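Local coordinates for protein hydrogenase (NiFe) small subunit HydA (Allochromatium vinosum, PDB 3MYR) that forms the small subunit of a heterodimeric [NiFe] hydrogenase and carries its iron-sulfur clusters, probably passing electrons from hydrogen oxidation to an acceptor, at residues S5-T18 with N64-P77. Sequence-based numbering, arbitrary orientation.
With SF4 (iron/sulfur cluster), chain I.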
loop_
_atom_site.group_PDB
_atom_site.type_symbol
_atom_site.label_atom_id
_atom_site.label_comp_id
_atom_site.label_asym_id
_atom_site.label_seq_id
_atom_site.Cartn_x
_atom_site.Cartn_y
_atom_site.Cartn_z
ATOM N N SER A 5 -9.155 -21.583 14.240
ATOM C CA SER A 5 -9.668 -20.320 13.731
ATOM C C SER A 5 -8.799 -19.094 14.054
ATOM O O SER A 5 -8.268 -18.962 15.186
ATOM C CB SER A 5 -11.051 -20.109 14.269
ATOM O OG SER A 5 -11.555 -18.838 13.870
ATOM N N VAL A 6 -8.627 -18.230 13.035
ATOM C CA VAL A 6 -7.837 -17.005 13.166
ATOM C C VAL A 6 -8.631 -15.783 12.685
ATOM O O VAL A 6 -9.224 -15.797 11.597
ATOM C CB VAL A 6 -6.527 -17.117 12.407
ATOM C CG1 VAL A 6 -5.795 -15.748 12.473
ATOM C CG2 VAL A 6 -5.650 -18.279 13.011
ATOM N N ILE A 7 -8.767 -14.779 13.543
ATOM C CA ILE A 7 -9.451 -13.572 13.191
ATOM C C ILE A 7 -8.419 -12.432 13.167
ATOM O O ILE A 7 -7.708 -12.215 14.172
ATOM C CB ILE A 7 -10.517 -13.216 14.208
ATOM C CG1 ILE A 7 -11.671 -14.262 14.092
ATOM C CG2 ILE A 7 -11.160 -11.804 13.817
ATOM C CD1 ILE A 7 -12.733 -14.104 15.218
ATOM N N TRP A 8 -8.318 -11.751 12.016
ATOM C CA TRP A 8 -7.334 -10.704 11.798
ATOM C C TRP A 8 -8.062 -9.360 11.901
ATOM O O TRP A 8 -8.949 -9.066 11.065
ATOM C CB TRP A 8 -6.659 -10.871 10.427
ATOM C CG TRP A 8 -5.484 -9.938 10.294
ATOM C CD1 TRP A 8 -5.533 -8.555 10.170
ATOM C CD2 TRP A 8 -4.092 -10.286 10.261
ATOM N NE1 TRP A 8 -4.264 -8.051 9.985
ATOM C CE2 TRP A 8 -3.365 -9.086 10.068
ATOM C CE3 TRP A 8 -3.381 -11.516 10.294
ATOM C CZ2 TRP A 8 -1.969 -9.074 9.916
ATOM C CZ3 TRP A 8 -2.011 -11.479 10.240
ATOM C CH2 TRP A 8 -1.319 -10.259 10.017
ATOM N N LEU A 9 -7.749 -8.561 12.930
ATOM C CA LEU A 9 -8.392 -7.225 13.068
ATOM C C LEU A 9 -7.433 -6.186 12.582
ATOM O O LEU A 9 -6.245 -6.159 13.018
ATOM C CB LEU A 9 -8.733 -6.937 14.541
ATOM C CG LEU A 9 -9.657 -7.974 15.235
ATOM C CD1 LEU A 9 -9.853 -7.656 16.726
ATOM C CD2 LEU A 9 -10.953 -7.933 14.443
ATOM N N SER A 10 -7.901 -5.294 11.713
ATOM C CA SER A 10 -7.039 -4.218 11.168
ATOM C C SER A 10 -7.554 -2.880 11.681
ATOM O O SER A 10 -8.697 -2.522 11.392
ATOM C CB SER A 10 -7.134 -4.241 9.616
ATOM O OG SER A 10 -6.651 -5.483 9.174
ATOM N N PHE A 11 -6.765 -2.139 12.446
ATOM C CA PHE A 11 -7.338 -0.919 13.071
ATOM C C PHE A 11 -6.625 0.344 12.519
ATOM O O PHE A 11 -6.692 0.595 11.286
ATOM C CB PHE A 11 -7.225 -1.088 14.608
ATOM C CG PHE A 11 -8.175 -2.159 15.179
ATOM C CD1 PHE A 11 -9.496 -2.245 14.735
ATOM C CD2 PHE A 11 -7.772 -3.008 16.204
ATOM C CE1 PHE A 11 -10.429 -3.116 15.342
ATOM C CE2 PHE A 11 -8.677 -3.923 16.790
ATOM C CZ PHE A 11 -10.008 -3.982 16.357
ATOM N N GLN A 12 -5.759 1.002 13.300
ATOM C CA GLN A 12 -5.039 2.159 12.711
ATOM C C GLN A 12 -3.720 1.665 12.126
ATOM O O GLN A 12 -2.610 1.913 12.692
ATOM C CB GLN A 12 -4.766 3.250 13.750
ATOM C CG GLN A 12 -6.051 3.856 14.363
ATOM C CD GLN A 12 -5.628 4.885 15.385
ATOM O OE1 GLN A 12 -5.107 4.520 16.432
ATOM N NE2 GLN A 12 -5.854 6.185 15.095
ATOM N N GLU A 13 -3.822 0.916 11.037
ATOM C CA GLU A 13 -2.622 0.315 10.466
ATOM C C GLU A 13 -2.338 0.945 9.089
ATOM O O GLU A 13 -3.233 1.621 8.477
ATOM C CB GLU A 13 -2.729 -1.198 10.309
ATOM C CG GLU A 13 -4.100 -1.750 10.082
ATOM C CD GLU A 13 -4.584 -1.852 8.624
ATOM O OE1 GLU A 13 -5.649 -1.209 8.268
ATOM O OE2 GLU A 13 -4.061 -2.743 7.912
ATOM N N CYS A 14 -1.171 0.607 8.537
ATOM C CA CYS A 14 -0.875 1.112 7.202
ATOM C C CYS A 14 -0.934 -0.074 6.208
ATOM O O CYS A 14 -0.734 0.105 5.012
ATOM C CB CYS A 14 0.543 1.775 7.265
ATOM S SG CYS A 14 1.940 0.547 7.136
ATOM N N THR A 15 -1.167 -1.288 6.748
ATOM C CA THR A 15 -1.311 -2.558 6.009
ATOM C C THR A 15 0.076 -3.163 5.662
ATOM O O THR A 15 0.169 -4.268 5.144
ATOM C CB THR A 15 -2.339 -2.498 4.798
ATOM O OG1 THR A 15 -3.601 -1.923 5.243
ATOM C CG2 THR A 15 -2.647 -3.946 4.184
ATOM N N GLY A 16 1.149 -2.479 6.040
ATOM C CA GLY A 16 2.492 -3.085 6.021
ATOM C C GLY A 16 2.614 -4.441 6.683
ATOM O O GLY A 16 3.366 -5.325 6.178
ATOM N N CYS A 17 1.892 -4.651 7.788
ATOM C CA CYS A 17 2.055 -5.909 8.489
ATOM C C CYS A 17 1.412 -7.040 7.724
ATOM O O CYS A 17 1.930 -8.161 7.702
ATOM C CB CYS A 17 1.538 -5.808 9.973
ATOM S SG CYS A 17 2.514 -4.590 10.943
ATOM N N THR A 18 0.246 -6.790 7.107
ATOM C CA THR A 18 -0.333 -7.820 6.256
ATOM C C THR A 18 0.533 -8.092 5.012
ATOM O O THR A 18 0.732 -9.238 4.626
ATOM C CB THR A 18 -1.812 -7.379 5.808
ATOM O OG1 THR A 18 -2.650 -7.600 6.948
ATOM C CG2 THR A 18 -2.285 -8.229 4.593
ATOM N N ASN A 64 -16.045 -21.013 17.746
ATOM C CA ASN A 64 -14.727 -21.404 18.204
ATOM C C ASN A 64 -14.412 -20.779 19.535
ATOM O O ASN A 64 -13.237 -20.525 19.864
ATOM C CB ASN A 64 -13.721 -20.931 17.177
ATOM C CG ASN A 64 -13.900 -21.623 15.850
ATOM O OD1 ASN A 64 -13.678 -22.804 15.746
ATOM N ND2 ASN A 64 -14.387 -20.902 14.863
ATOM N N ARG A 65 -15.464 -20.512 20.296
ATOM C CA ARG A 65 -15.356 -19.774 21.549
ATOM C C ARG A 65 -14.301 -20.396 22.428
ATOM O O ARG A 65 -14.271 -21.598 22.547
ATOM C CB ARG A 65 -16.704 -19.797 22.264
ATOM C CG ARG A 65 -16.724 -19.129 23.604
ATOM C CD ARG A 65 -17.765 -19.872 24.462
ATOM N NE ARG A 65 -18.212 -19.149 25.658
ATOM C CZ ARG A 65 -19.007 -18.076 25.641
ATOM N NH1 ARG A 65 -19.405 -17.545 24.474
ATOM N NH2 ARG A 65 -19.373 -17.522 26.797
ATOM N N GLY A 66 -13.391 -19.574 22.975
ATOM C CA GLY A 66 -12.313 -20.056 23.823
ATOM C C GLY A 66 -11.113 -20.514 23.006
ATOM O O GLY A 66 -10.087 -20.791 23.559
ATOM N N GLN A 67 -11.225 -20.648 21.688
ATOM C CA GLN A 67 -10.207 -21.422 20.946
ATOM C C GLN A 67 -9.598 -20.578 19.859
ATOM O O GLN A 67 -8.568 -20.923 19.362
ATOM C CB GLN A 67 -10.762 -22.709 20.267
ATOM C CG GLN A 67 -11.458 -23.746 21.230
ATOM C CD GLN A 67 -10.511 -24.259 22.334
ATOM O OE1 GLN A 67 -9.368 -24.686 22.072
ATOM N NE2 GLN A 67 -10.968 -24.162 23.587
ATOM N N TYR A 68 -10.239 -19.509 19.424
ATOM C CA TYR A 68 -9.678 -18.820 18.245
ATOM C C TYR A 68 -8.489 -17.893 18.593
ATOM O O TYR A 68 -8.383 -17.376 19.697
ATOM C CB TYR A 68 -10.783 -18.137 17.439
ATOM C CG TYR A 68 -11.527 -17.080 18.254
ATOM C CD1 TYR A 68 -11.056 -15.765 18.321
ATOM C CD2 TYR A 68 -12.680 -17.407 18.970
ATOM C CE1 TYR A 68 -11.767 -14.792 19.083
ATOM C CE2 TYR A 68 -13.402 -16.456 19.723
ATOM C CZ TYR A 68 -12.937 -15.167 19.777
ATOM O OH TYR A 68 -13.626 -14.259 20.539
ATOM N N LEU A 69 -7.627 -17.649 17.624
ATOM C CA LEU A 69 -6.556 -16.702 17.779
ATOM C C LEU A 69 -6.967 -15.353 17.158
ATOM O O LEU A 69 -7.547 -15.323 16.065
ATOM C CB LEU A 69 -5.421 -17.266 16.940
ATOM C CG LEU A 69 -3.957 -17.048 17.231
ATOM C CD1 LEU A 69 -3.264 -16.736 15.932
ATOM C CD2 LEU A 69 -3.528 -16.090 18.378
ATOM N N VAL A 70 -6.671 -14.240 17.828
ATOM C CA VAL A 70 -6.928 -12.948 17.238
ATOM C C VAL A 70 -5.528 -12.377 16.893
ATOM O O VAL A 70 -4.609 -12.439 17.719
ATOM C CB VAL A 70 -7.693 -12.010 18.223
ATOM C CG1 VAL A 70 -7.884 -10.610 17.649
ATOM C CG2 VAL A 70 -9.053 -12.614 18.508
ATOM N N ILE A 71 -5.339 -11.915 15.661
ATOM C CA ILE A 71 -4.143 -11.107 15.338
ATOM C C ILE A 71 -4.612 -9.665 15.125
ATOM O O ILE A 71 -5.702 -9.439 14.509
ATOM C CB ILE A 71 -3.474 -11.659 14.090
ATOM C CG1 ILE A 71 -3.090 -13.148 14.382
ATOM C CG2 ILE A 71 -2.254 -10.800 13.732
ATOM C CD1 ILE A 71 -2.420 -13.868 13.231
ATOM N N VAL A 72 -3.922 -8.700 15.758
ATOM C CA VAL A 72 -4.349 -7.283 15.608
ATOM C C VAL A 72 -3.183 -6.547 14.959
ATOM O O VAL A 72 -2.025 -6.651 15.411
ATOM C CB VAL A 72 -4.572 -6.575 16.941
ATOM C CG1 VAL A 72 -4.954 -5.104 16.718
ATOM C CG2 VAL A 72 -5.583 -7.279 17.775
ATOM N N ASP A 73 -3.522 -5.760 13.954
ATOM C CA ASP A 73 -2.627 -4.929 13.183
ATOM C C ASP A 73 -3.086 -3.470 13.489
ATOM O O ASP A 73 -4.262 -3.157 13.283
ATOM C CB ASP A 73 -2.911 -5.224 11.676
ATOM C CG ASP A 73 -1.852 -4.699 10.832
ATOM O OD1 ASP A 73 -0.968 -4.086 11.461
ATOM O OD2 ASP A 73 -1.876 -4.799 9.591
ATOM N N GLY A 74 -2.168 -2.546 13.855
ATOM C CA GLY A 74 -2.552 -1.115 14.072
ATOM C C GLY A 74 -2.860 -0.805 15.524
ATOM O O GLY A 74 -3.262 -1.676 16.286
ATOM N N SER A 75 -2.731 0.458 15.895
ATOM C CA SER A 75 -3.118 0.952 17.213
ATOM C C SER A 75 -4.626 1.162 17.241
ATOM O O SER A 75 -5.305 1.030 16.228
ATOM C CB SER A 75 -2.353 2.259 17.542
ATOM O OG SER A 75 -2.708 3.212 16.534
ATOM N N ILE A 76 -5.154 1.355 18.434
ATOM C CA ILE A 76 -6.581 1.541 18.642
ATOM C C ILE A 76 -6.793 2.864 19.410
ATOM O O ILE A 76 -6.181 3.062 20.478
ATOM C CB ILE A 76 -7.078 0.397 19.546
ATOM C CG1 ILE A 76 -6.742 -0.977 18.866
ATOM C CG2 ILE A 76 -8.602 0.513 19.818
ATOM C CD1 ILE A 76 -5.428 -1.684 19.435
ATOM N N PRO A 77 -7.705 3.733 18.933
ATOM C CA PRO A 77 -7.990 4.908 19.766
ATOM C C PRO A 77 -8.669 4.419 21.002
ATOM O O PRO A 77 -9.675 3.673 20.931
ATOM C CB PRO A 77 -8.958 5.741 18.908
ATOM C CG PRO A 77 -8.713 5.247 17.449
ATOM C CD PRO A 77 -8.380 3.770 17.613
HETATM FE FE1 SF4 I . 4.572 -0.109 10.756
HETATM FE FE2 SF4 I . 2.863 -2.315 10.803
HETATM FE FE3 SF4 I . 2.247 0.036 12.244
HETATM FE FE4 SF4 I . 2.320 -0.248 9.270
HETATM S S1 SF4 I . 0.769 -1.196 10.882
HETATM S S2 SF4 I . 2.910 1.446 10.620
HETATM S S3 SF4 I . 4.213 -1.505 9.074
HETATM S S4 SF4 I . 4.022 -1.318 12.582
#
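The carboxylate of D73 packs against E13 and C17, beside the turn and helix start that hold two ligands of the proximal [4Fe-4S] cluster: its OD1 lies 3.4 Å from C17 CB and equally near S1 of the cluster, whose irons FE2 and FE4 are bound by C17 SG and C14 SG. With CG anti to the backbone N (chi1 -166°), the carboxylate reaches these residues, and its OD2 comes within 3.4 Å of E13 OE2, two acceptors with no hydrogen bond between them. W8 flanks the aspartate, its NE1 3.6 Å from D73 CB, while I71 CG2 makes a CH-pi contact 3.7 Å from the centroid of the six-membered ring, which also stacks with H42. Replacing W8 by alanine is likely to open a gap beside I71 and leave H42 without its stacking partner. Strands 5-10 and 69-73 run parallel at the heart of a flavodoxin-like sheet, joined by alternating bonds from L69 N to S5 O through F11 N to D73 O. Beyond them, Q12 N bonds S75 O, and S75 OG donates to Q12 OE1 at 2.7 Å from above the amide plane. On the sheet's other side, F11 CD2 touches V72 CG1 and I76 CG1, against helix 93-101.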